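AvGluR1 ligand binding domain (Adineta vaga, PDB 4IO6) binds amino acids such as glutamate and methionine, as the clamshell ligand-binding part of a receptor that is probably a ligand-gated ion channel. Local coordinates at residues Asp104-Ile109 with Gly199-Lys204; Arg108-Lys113 with Ser177-Gly182. All coordinates share one frame; numbering follows the deposited sequence.

Contact 1. Residues Asp104-Ile109 with Gly199-Lys204; sequences DNSMRI and GEDFDK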
ATOM      1  N   ASP A 104      -0.646   4.958  -0.857  1.00 15.72           N
ATOM      2  CA  ASP A 104      -0.170   4.354  -2.084  1.00 15.84           C
ATOM      3  C   ASP A 104       0.571   5.441  -2.868  1.00 17.17           C
ATOM      4  O   ASP A 104       0.460   6.627  -2.573  1.00 16.91           O
ATOM      5  CB  ASP A 104      -1.313   3.767  -2.909  1.00 18.35           C
ATOM      6  CG  ASP A 104      -2.393   4.790  -3.263  1.00 39.57           C
ATOM      7  OD1 ASP A 104      -2.188   6.004  -3.043  1.00 53.91           O
ATOM      8  OD2 ASP A 104      -3.460   4.374  -3.769  1.00 52.84           O
ATOM      9  N   ASN A 105       1.344   5.038  -3.864  1.00 15.74           N
ATOM     10  CA  ASN A 105       2.101   6.003  -4.654  1.00 14.91           C
ATOM     11  C   ASN A 105       2.420   5.369  -5.988  1.00 16.71           C
ATOM     12  O   ASN A 105       2.334   4.157  -6.153  1.00 16.51           O
ATOM     13  CB  ASN A 105       3.412   6.368  -3.951  1.00 13.66           C
ATOM     14  CG  ASN A 105       4.173   7.449  -4.667  1.00 14.33           C
ATOM     15  OD1 ASN A 105       3.607   8.479  -5.029  1.00 14.12           O
ATOM     16  ND2 ASN A 105       5.453   7.193  -4.939  1.00 17.17           N
ATOM     17  N   SER A 106       2.739   6.226  -6.944  1.00 13.20           N
ATOM     18  CA  SER A 106       3.298   5.827  -8.248  1.00 15.22           C
ATOM     19  C   SER A 106       3.965   7.098  -8.773  1.00 15.06           C
ATOM     20  O   SER A 106       3.808   8.177  -8.188  1.00 15.88           O
ATOM     21  CB  SER A 106       2.204   5.308  -9.185  1.00 18.25           C
ATOM     22  OG  SER A 106       1.169   6.267  -9.357  1.00 20.56           O
ATOM     23  N   MET A 107       4.708   6.995  -9.876  1.00 13.36           N
ATOM     24  CA  MET A 107       5.357   8.158 -10.478  1.00 15.32           C
ATOM     25  C   MET A 107       4.734   8.547 -11.803  1.00 15.90           C
ATOM     26  O   MET A 107       4.107   7.720 -12.481  1.00 16.03           O
ATOM     27  CB  MET A 107       6.853   7.889 -10.656  1.00 16.16           C
ATOM     28  CG  MET A 107       7.586   7.871  -9.343  1.00 18.41           C
ATOM     29  SD  MET A 107       9.400   7.836  -9.572  1.00 27.19           S
ATOM     30  CE  MET A 107       9.718   6.102  -9.730  1.00 35.41           C
ATOM     31  N   ARG A 108       4.911   9.814 -12.168  1.00 14.73           N
ATOM     32  CA  ARG A 108       4.489  10.347 -13.457  1.00 16.89           C
ATOM     33  C   ARG A 108       5.655  11.067 -14.125  1.00 16.03           C
ATOM     34  O   ARG A 108       6.558  11.568 -13.441  1.00 16.37           O
ATOM     35  CB  ARG A 108       3.361  11.383 -13.305  1.00 19.08           C
ATOM     36  CG  ARG A 108       2.056  10.904 -12.646  1.00 25.09           C
ATOM     37  CD  ARG A 108       1.237   9.944 -13.472  1.00 24.41           C
ATOM     38  NE  ARG A 108       1.021  10.271 -14.891  1.00 24.33           N
ATOM     39  CZ  ARG A 108       0.050  11.029 -15.396  1.00 26.20           C
ATOM     40  NH1 ARG A 108      -0.828  11.639 -14.605  1.00 32.51           N
ATOM     41  NH2 ARG A 108      -0.029  11.197 -16.715  1.00 28.43           N
ATOM     42  N   ILE A 109       5.590  11.162 -15.451  1.00 17.12           N
ATOM     43  CA  ILE A 109       6.495  11.986 -16.234  1.00 17.69           C
ATOM     44  C   ILE A 109       5.996  13.436 -16.247  1.00 18.02           C
ATOM     45  O   ILE A 109       4.823  13.687 -16.558  1.00 18.58           O
ATOM     46  CB  ILE A 109       6.595  11.457 -17.662  1.00 22.12           C
ATOM     47  CG1 ILE A 109       7.085  10.010 -17.637  1.00 21.36           C
ATOM     48  CG2 ILE A 109       7.525  12.330 -18.492  1.00 22.97           C
ATOM     49  CD1 ILE A 109       6.891   9.279 -18.952  1.00 27.71           C
ATOM     50  N   GLY A 199       1.674  10.200 -19.943  1.00 29.36           N
ATOM     51  CA  GLY A 199       1.965   8.778 -19.870  1.00 27.71           C
ATOM     52  C   GLY A 199       1.258   8.047 -18.740  1.00 28.40           C
ATOM     53  O   GLY A 199       0.605   8.643 -17.884  1.00 25.51           O
ATOM     54  N   GLU A 200       1.401   6.726 -18.751  1.00 27.42           N
ATOM     55  CA  GLU A 200       0.863   5.892 -17.697  1.00 24.86           C
ATOM     56  C   GLU A 200       1.675   6.074 -16.426  1.00 24.50           C
ATOM     57  O   GLU A 200       2.861   6.409 -16.482  1.00 26.01           O
ATOM     58  CB  GLU A 200       0.924   4.422 -18.108  1.00 30.08           C
ATOM     59  CG  GLU A 200      -0.119   4.023 -19.137  1.00 43.24           C
ATOM     60  CD  GLU A 200      -1.533   4.229 -18.615  1.00 56.32           C
ATOM     61  OE1 GLU A 200      -1.928   3.511 -17.664  1.00 63.14           O
ATOM     62  OE2 GLU A 200      -2.241   5.122 -19.138  1.00 63.53           O
ATOM     63  N   ASP A 201       1.023   5.850 -15.293  0.57 23.87           N
ATOM     64  CA  ASP A 201       1.715   5.809 -14.015  0.57 24.59           C
ATOM     65  C   ASP A 201       2.786   4.723 -14.116  0.57 23.35           C
ATOM     66  O   ASP A 201       2.694   3.800 -14.939  0.57 19.98           O
ATOM     67  CB  ASP A 201       0.751   5.496 -12.859  0.57 27.81           C
ATOM     68  CG  ASP A 201      -0.556   6.300 -12.928  0.57 35.08           C
ATOM     69  OD1 ASP A 201      -0.596   7.338 -13.622  0.57 40.17           O
ATOM     70  OD2 ASP A 201      -1.547   5.896 -12.279  0.57 40.04           O
ATOM     71  N   PHE A 202       3.814   4.826 -13.294  1.00 21.23           N
ATOM     72  CA  PHE A 202       4.809   3.752 -13.217  1.00 20.65           C
ATOM     73  C   PHE A 202       5.389   3.636 -11.796  1.00 19.75           C
ATOM     74  O   PHE A 202       5.222   4.509 -10.974  1.00 18.19           O
ATOM     75  CB  PHE A 202       5.917   3.930 -14.261  1.00 21.27           C
ATOM     76  CG  PHE A 202       6.657   5.233 -14.176  1.00 19.56           C
ATOM     77  CD1 PHE A 202       6.103   6.397 -14.688  1.00 23.26           C
ATOM     78  CD2 PHE A 202       7.922   5.292 -13.601  1.00 19.42           C
ATOM     79  CE1 PHE A 202       6.796   7.595 -14.596  1.00 20.56           C
ATOM     80  CE2 PHE A 202       8.617   6.465 -13.518  1.00 21.11           C
ATOM     81  CZ  PHE A 202       8.046   7.635 -13.993  1.00 20.00           C
ATOM     82  N   ASP A 203       6.044   2.516 -11.522  1.00 19.47           N
ATOM     83  CA  ASP A 203       6.685   2.283 -10.225  1.00 17.62           C
ATOM     84  C   ASP A 203       5.714   2.394  -9.050  1.00 18.84           C
ATOM     85  O   ASP A 203       5.937   3.152  -8.084  1.00 17.85           O
ATOM     86  CB  ASP A 203       7.883   3.222 -10.040  1.00 19.77           C
ATOM     87  CG  ASP A 203       8.866   2.712  -9.017  1.00 25.76           C
ATOM     88  OD1 ASP A 203       9.205   1.518  -9.100  1.00 24.91           O
ATOM     89  OD2 ASP A 203       9.281   3.499  -8.127  1.00 26.09           O
ATOM     90  N   LYS A 204       4.633   1.625  -9.119  1.00 19.34           N
ATOM     91  CA  LYS A 204       3.677   1.598  -8.017  1.00 16.07           C
ATOM     92  C   LYS A 204       4.431   1.233  -6.744  1.00 18.22           C
ATOM     93  O   LYS A 204       5.283   0.304  -6.727  1.00 19.96           O
ATOM     94  CB  LYS A 204       2.569   0.578  -8.298  1.00 23.13           C
ATOM     95  CG  LYS A 204       1.880   0.737  -9.640  1.00 38.55           C
ATOM     96  CD  LYS A 204       0.542   1.444  -9.538  1.00 48.78           C
ATOM     97  CE  LYS A 204      -0.388   1.014 -10.678  1.00 53.40           C
ATOM     98  NZ  LYS A 204       0.242   1.127 -12.025  1.00 57.50           N
TER
HETATM   99  O   HOH W   1       3.316   9.128 -16.268  1.00 23.17           O
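Met-107 and Phe-202 form an antiparallel hydrogen-bonded pair where strand 103-112 meets the start of strand 200-211, the two short segments running at 124° to each other. Met-107 N reaches Phe-202 O at 2.8 Å on a nearly straight bond, and Phe-202 N returns a 3.0 Å bond to Met-107 O. Over one face of the Phe-202 ring, toward its rim, sits Met-107 CB, 3.8 Å from the ring centroid in a CH-pi contact. With CG of Phe-202 wedged between its own backbone N and carbonyl carbon (chi1 58°), the ring folds back along strand 103-112, and CG1 of Ile-109 packs against Phe-202 CE1. Met-107 SD adds an oblique Met-aromatic contact, while the Met-107 CE methyl lies beside Asp-203 OD2. This part of the sheet belongs to a periplasmic-binding-protein-like fold; Tyr-144 of helix 140-149 and Phe-178 also meet the Phe-202 ring. Away from that ring, Arg-108 bends at chi2 and chi3 so that its guanidinium returns toward residues 199-201. Arg-108 NH2 makes a weak hydrogen bond to Gly-199 O at 2.9 Å, and in one of two Asp-201 conformers Arg-108 NE forms a long, weak ion pair with Asp-201 OD1. One water accepts from Arg-108 NE and Ile-109 N and donates to Glu-200 O at 2.8 Å, bridging the strands where they diverge.

Contact 2. Residues Arg108-Lys113 with Ser177-Gly182; sequences RILMRK and SFMDIG. With MET (methionine), chain C.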
ATOM      1  N   ARG A 108       4.911   9.814 -12.168  1.00 14.73           N
ATOM      2  CA  ARG A 108       4.489  10.347 -13.457  1.00 16.89           C
ATOM      3  C   ARG A 108       5.655  11.067 -14.125  1.00 16.03           C
ATOM      4  O   ARG A 108       6.558  11.568 -13.441  1.00 16.37           O
ATOM      5  CB  ARG A 108       3.361  11.383 -13.305  1.00 19.08           C
ATOM      6  CG  ARG A 108       2.056  10.904 -12.646  1.00 25.09           C
ATOM      7  CD  ARG A 108       1.237   9.944 -13.472  1.00 24.41           C
ATOM      8  NE  ARG A 108       1.021  10.271 -14.891  1.00 24.33           N
ATOM      9  CZ  ARG A 108       0.050  11.029 -15.396  1.00 26.20           C
ATOM     10  NH1 ARG A 108      -0.828  11.639 -14.605  1.00 32.51           N
ATOM     11  NH2 ARG A 108      -0.029  11.197 -16.715  1.00 28.43           N
ATOM     12  N   ILE A 109       5.590  11.162 -15.451  1.00 17.12           N
ATOM     13  CA  ILE A 109       6.495  11.986 -16.234  1.00 17.69           C
ATOM     14  C   ILE A 109       5.996  13.436 -16.247  1.00 18.02           C
ATOM     15  O   ILE A 109       4.823  13.687 -16.558  1.00 18.58           O
ATOM     16  CB  ILE A 109       6.595  11.457 -17.662  1.00 22.12           C
ATOM     17  CG1 ILE A 109       7.085  10.010 -17.637  1.00 21.36           C
ATOM     18  CG2 ILE A 109       7.525  12.330 -18.492  1.00 22.97           C
ATOM     19  CD1 ILE A 109       6.891   9.279 -18.952  1.00 27.71           C
ATOM     20  N   LEU A 110       6.889  14.353 -15.867  1.00 17.58           N
ATOM     21  CA  LEU A 110       6.657  15.807 -15.860  1.00 18.04           C
ATOM     22  C   LEU A 110       7.335  16.469 -17.050  1.00 19.16           C
ATOM     23  O   LEU A 110       8.472  16.145 -17.342  1.00 19.19           O
ATOM     24  CB  LEU A 110       7.297  16.384 -14.603  1.00 17.20           C
ATOM     25  CG  LEU A 110       7.096  17.885 -14.392  1.00 17.71           C
ATOM     26  CD1 LEU A 110       5.620  18.244 -14.120  1.00 17.91           C
ATOM     27  CD2 LEU A 110       7.967  18.370 -13.220  1.00 17.08           C
ATOM     28  N   MET A 111       6.653  17.398 -17.709  1.00 20.16           N
ATOM     29  CA  MET A 111       7.223  18.062 -18.895  1.00 21.42           C
ATOM     30  C   MET A 111       6.569  19.405 -19.110  1.00 22.33           C
ATOM     31  O   MET A 111       5.560  19.692 -18.496  1.00 22.11           O
ATOM     32  CB  MET A 111       7.016  17.194 -20.138  1.00 22.27           C
ATOM     33  CG  MET A 111       5.555  17.028 -20.554  1.00 22.88           C
ATOM     34  SD  MET A 111       5.462  16.010 -22.056  1.00 24.14           S
ATOM     35  CE  MET A 111       3.771  16.283 -22.563  1.00 25.24           C
ATOM     36  N   ARG A 112       7.145  20.220 -19.985  1.00 23.49           N
ATOM     37  CA  ARG A 112       6.502  21.466 -20.399  1.00 24.68           C
ATOM     38  C   ARG A 112       5.323  21.132 -21.294  1.00 25.57           C
ATOM     39  O   ARG A 112       5.394  20.220 -22.106  1.00 25.89           O
ATOM     40  CB  ARG A 112       7.471  22.341 -21.211  1.00 25.88           C
ATOM     41  CG  ARG A 112       8.586  22.987 -20.425  1.00 25.49           C
ATOM     42  CD  ARG A 112       9.446  23.887 -21.326  1.00 26.96           C
ATOM     43  NE  ARG A 112       9.963  23.169 -22.502  1.00 27.60           N
ATOM     44  CZ  ARG A 112      11.027  22.360 -22.497  1.00 27.09           C
ATOM     45  NH1 ARG A 112      11.723  22.149 -21.385  1.00 25.92           N
ATOM     46  NH2 ARG A 112      11.396  21.746 -23.615  1.00 27.89           N
ATOM     47  N   LYS A 113       4.245  21.907 -21.202  1.00 26.21           N
ATOM     48  CA  LYS A 113       3.150  21.709 -22.128  1.00 27.36           C
ATOM     49  C   LYS A 113       3.654  21.843 -23.548  1.00 28.79           C
ATOM     50  O   LYS A 113       4.467  22.708 -23.844  1.00 29.40           O
ATOM     51  CB  LYS A 113       2.037  22.726 -21.888  1.00 28.14           C
ATOM     52  CG  LYS A 113       1.180  22.362 -20.737  1.00 27.10           C
ATOM     53  CD  LYS A 113       0.070  23.375 -20.539  1.00 28.08           C
ATOM     54  CE  LYS A 113      -0.739  22.990 -19.322  1.00 27.08           C
ATOM     55  NZ  LYS A 113      -1.884  23.954 -19.138  1.00 28.21           N
ATOM     56  N   SER A 177      11.196  15.224 -16.474  1.00 18.10           N
ATOM     57  CA  SER A 177      11.648  14.622 -15.216  1.00 17.05           C
ATOM     58  C   SER A 177      10.547  13.704 -14.677  1.00 16.33           C
ATOM     59  O   SER A 177       9.554  13.429 -15.359  1.00 16.70           O
ATOM     60  CB  SER A 177      12.039  15.694 -14.188  1.00 16.85           C
ATOM     61  OG  SER A 177      12.791  15.155 -13.128  1.00 17.76           O
ATOM     62  N   PHE A 178      10.755  13.185 -13.476  1.00 16.11           N
ATOM     63  CA  PHE A 178       9.790  12.284 -12.823  1.00 15.80           C
ATOM     64  C   PHE A 178       9.344  12.901 -11.510  1.00 15.46           C
ATOM     65  O   PHE A 178      10.155  13.523 -10.803  1.00 16.93           O
ATOM     66  CB  PHE A 178      10.417  10.936 -12.466  1.00 17.66           C
ATOM     67  CG  PHE A 178      10.990  10.155 -13.624  1.00 16.37           C
ATOM     68  CD1 PHE A 178      10.500  10.285 -14.904  1.00 18.11           C
ATOM     69  CD2 PHE A 178      12.018   9.238 -13.385  1.00 19.89           C
ATOM     70  CE1 PHE A 178      11.047   9.531 -15.946  1.00 20.99           C
ATOM     71  CE2 PHE A 178      12.553   8.472 -14.404  1.00 19.14           C
ATOM     72  CZ  PHE A 178      12.076   8.608 -15.674  1.00 18.50           C
ATOM     73  N   MET A 179       8.069  12.705 -11.176  1.00 13.92           N
ATOM     74  CA  MET A 179       7.534  13.084  -9.884  1.00 13.78           C
ATOM     75  C   MET A 179       6.611  11.992  -9.363  1.00 12.88           C
ATOM     76  O   MET A 179       6.005  11.261 -10.131  1.00 14.93           O
ATOM     77  CB  MET A 179       6.699  14.369  -9.960  1.00 16.22           C
ATOM     78  CG  MET A 179       7.515  15.642 -10.135  1.00 15.94           C
ATOM     79  SD  MET A 179       6.530  17.152  -9.966  1.00 18.03           S
ATOM     80  CE  MET A 179       6.233  17.208  -8.196  1.00 15.68           C
ATOM     81  N   ASP A 180       6.444  11.938  -8.033  1.00 12.79           N
ATOM     82  CA  ASP A 180       5.361  11.158  -7.425  1.00 11.89           C
ATOM     83  C   ASP A 180       4.005  11.753  -7.834  1.00 13.94           C
ATOM     84  O   ASP A 180       3.882  12.961  -8.028  1.00 12.94           O
ATOM     85  CB  ASP A 180       5.464  11.180  -5.899  1.00 12.30           C
ATOM     86  CG  ASP A 180       6.697  10.476  -5.355  1.00 13.64           C
ATOM     87  OD1 ASP A 180       7.153   9.452  -5.938  1.00 15.35           O
ATOM     88  OD2 ASP A 180       7.232  10.961  -4.329  1.00 13.45           O
ATOM     89  N   ILE A 181       2.996  10.909  -7.963  1.00 15.09           N
ATOM     90  CA  ILE A 181       1.712  11.335  -8.517  1.00 13.95           C
ATOM     91  C   ILE A 181       1.014  12.417  -7.701  1.00 15.51           C
ATOM     92  O   ILE A 181       0.473  13.359  -8.272  1.00 17.23           O
ATOM     93  CB  ILE A 181       0.815  10.094  -8.746  1.00 17.39           C
ATOM     94  CG1 ILE A 181      -0.443  10.472  -9.500  1.00 20.83           C
ATOM     95  CG2 ILE A 181       0.534   9.340  -7.453  1.00 17.47           C
ATOM     96  CD1 ILE A 181      -1.120   9.290 -10.151  1.00 24.48           C
ATOM     97  N   GLY A 182       1.042  12.308  -6.382  1.00 14.85           N
ATOM     98  CA  GLY A 182       0.301  13.245  -5.549  1.00 16.54           C
ATOM     99  C   GLY A 182       0.823  14.652  -5.704  1.00 15.42           C
ATOM    100  O   GLY A 182       0.062  15.594  -5.975  1.00 17.07           O
TER
HETATM  101  N   MET C 301       9.175   9.747  -2.829  1.00 11.20           N
HETATM  102  CA  MET C 301      10.488   9.772  -3.506  1.00 11.75           C
HETATM  103  C   MET C 301      11.553   9.187  -2.617  1.00 11.83           C
HETATM  104  O   MET C 301      11.291   8.824  -1.433  1.00  9.96           O
HETATM  105  CB  MET C 301      10.902  11.181  -3.946  1.00 15.40           C
HETATM  106  CG  MET C 301      10.283  11.573  -5.260  1.00 16.79           C
HETATM  107  SD  MET C 301      11.057  10.546  -6.585  1.00 18.49           S
HETATM  108  CE  MET C 301       9.849  10.743  -7.903  1.00 23.04           C
HETATM  109  OXT MET C 301      12.716   9.057  -3.018  1.00 12.25           O
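In the clamshell ligand-binding domain, Asp-180, an L-glutamate-binding residue of this receptor, lies at the junction of strand 176-180 and helix 181-190, and contact 2 pairs that strand antiparallel with strand 103-112. Arg-108 with Met-179 and Leu-110 with Ser-177 are hydrogen-bonded pairs, flanking the non-hydrogen-bonded pair of Ile-109 and Phe-178. Arg-108 N gives a short 2.7 Å bond to Met-179 O, answered by Met-179 N to Arg-108 O at 3.0 Å. Farther along, Leu-110 N donates to Ser-177 O at 2.9 Å, and Ser-177 N binds Leu-110 O at 3.0 Å. On the face shared by Arg-108, Leu-110 and Met-179, the Leu-110 methyl CD2 rests against Met-179 SD at 3.8 Å; the leucine branch gets there with CG opposite its backbone N (chi1 -177°). Leu-169 and Met-165 of helix 162-170 pack on this face. Nearer the helix, the aliphatic part of Arg-108 lies across Ile-181, Arg-108 CG to Ile-181 CG1 at 4.0 Å. On the other face, Ile-109 CG1 approaches Phe-178 CE1 loosely, at 4.3 Å. Asp-180 turns away from strand 103-112 toward the bound methionine, whose amino nitrogen donates to Asp-180 OD2 at 2.7 Å, while OD1 accepts from Asn-105 ND2. With one carboxylate oxygen engaged by the ligand and the other by a neighbouring amide, the group is fixed in rotation, and its negative charge probably stabilises the amino group as an ammonium.

Overall arrangement
Strand 103-112 is common to both contacts, whose centres lie 9 Å apart: residues 104-109 pair with 199-204 in contact 1, and 108-113 with 177-182 in contact 2, sharing Arg-108 and Ile-109. Asn-105 ties contact 1 to the ligand's aspartate, and a probable hydrogen bond from Ile-181 N to Ser-106 O at 2.9 Å joins the two contacts again. The rings of Phe-202 and Phe-178 meet edge-to-face, Phe-202 CZ to Phe-178 CD1 at 3.7 Å. Both contacts border the ligand: the Met-107 side chain is about 3 Å from methionine at nearest atoms, and Thr-87, Arg-92, Ala-140 and Asp-85 also hydrogen-bond the ligand, beside Asp-180.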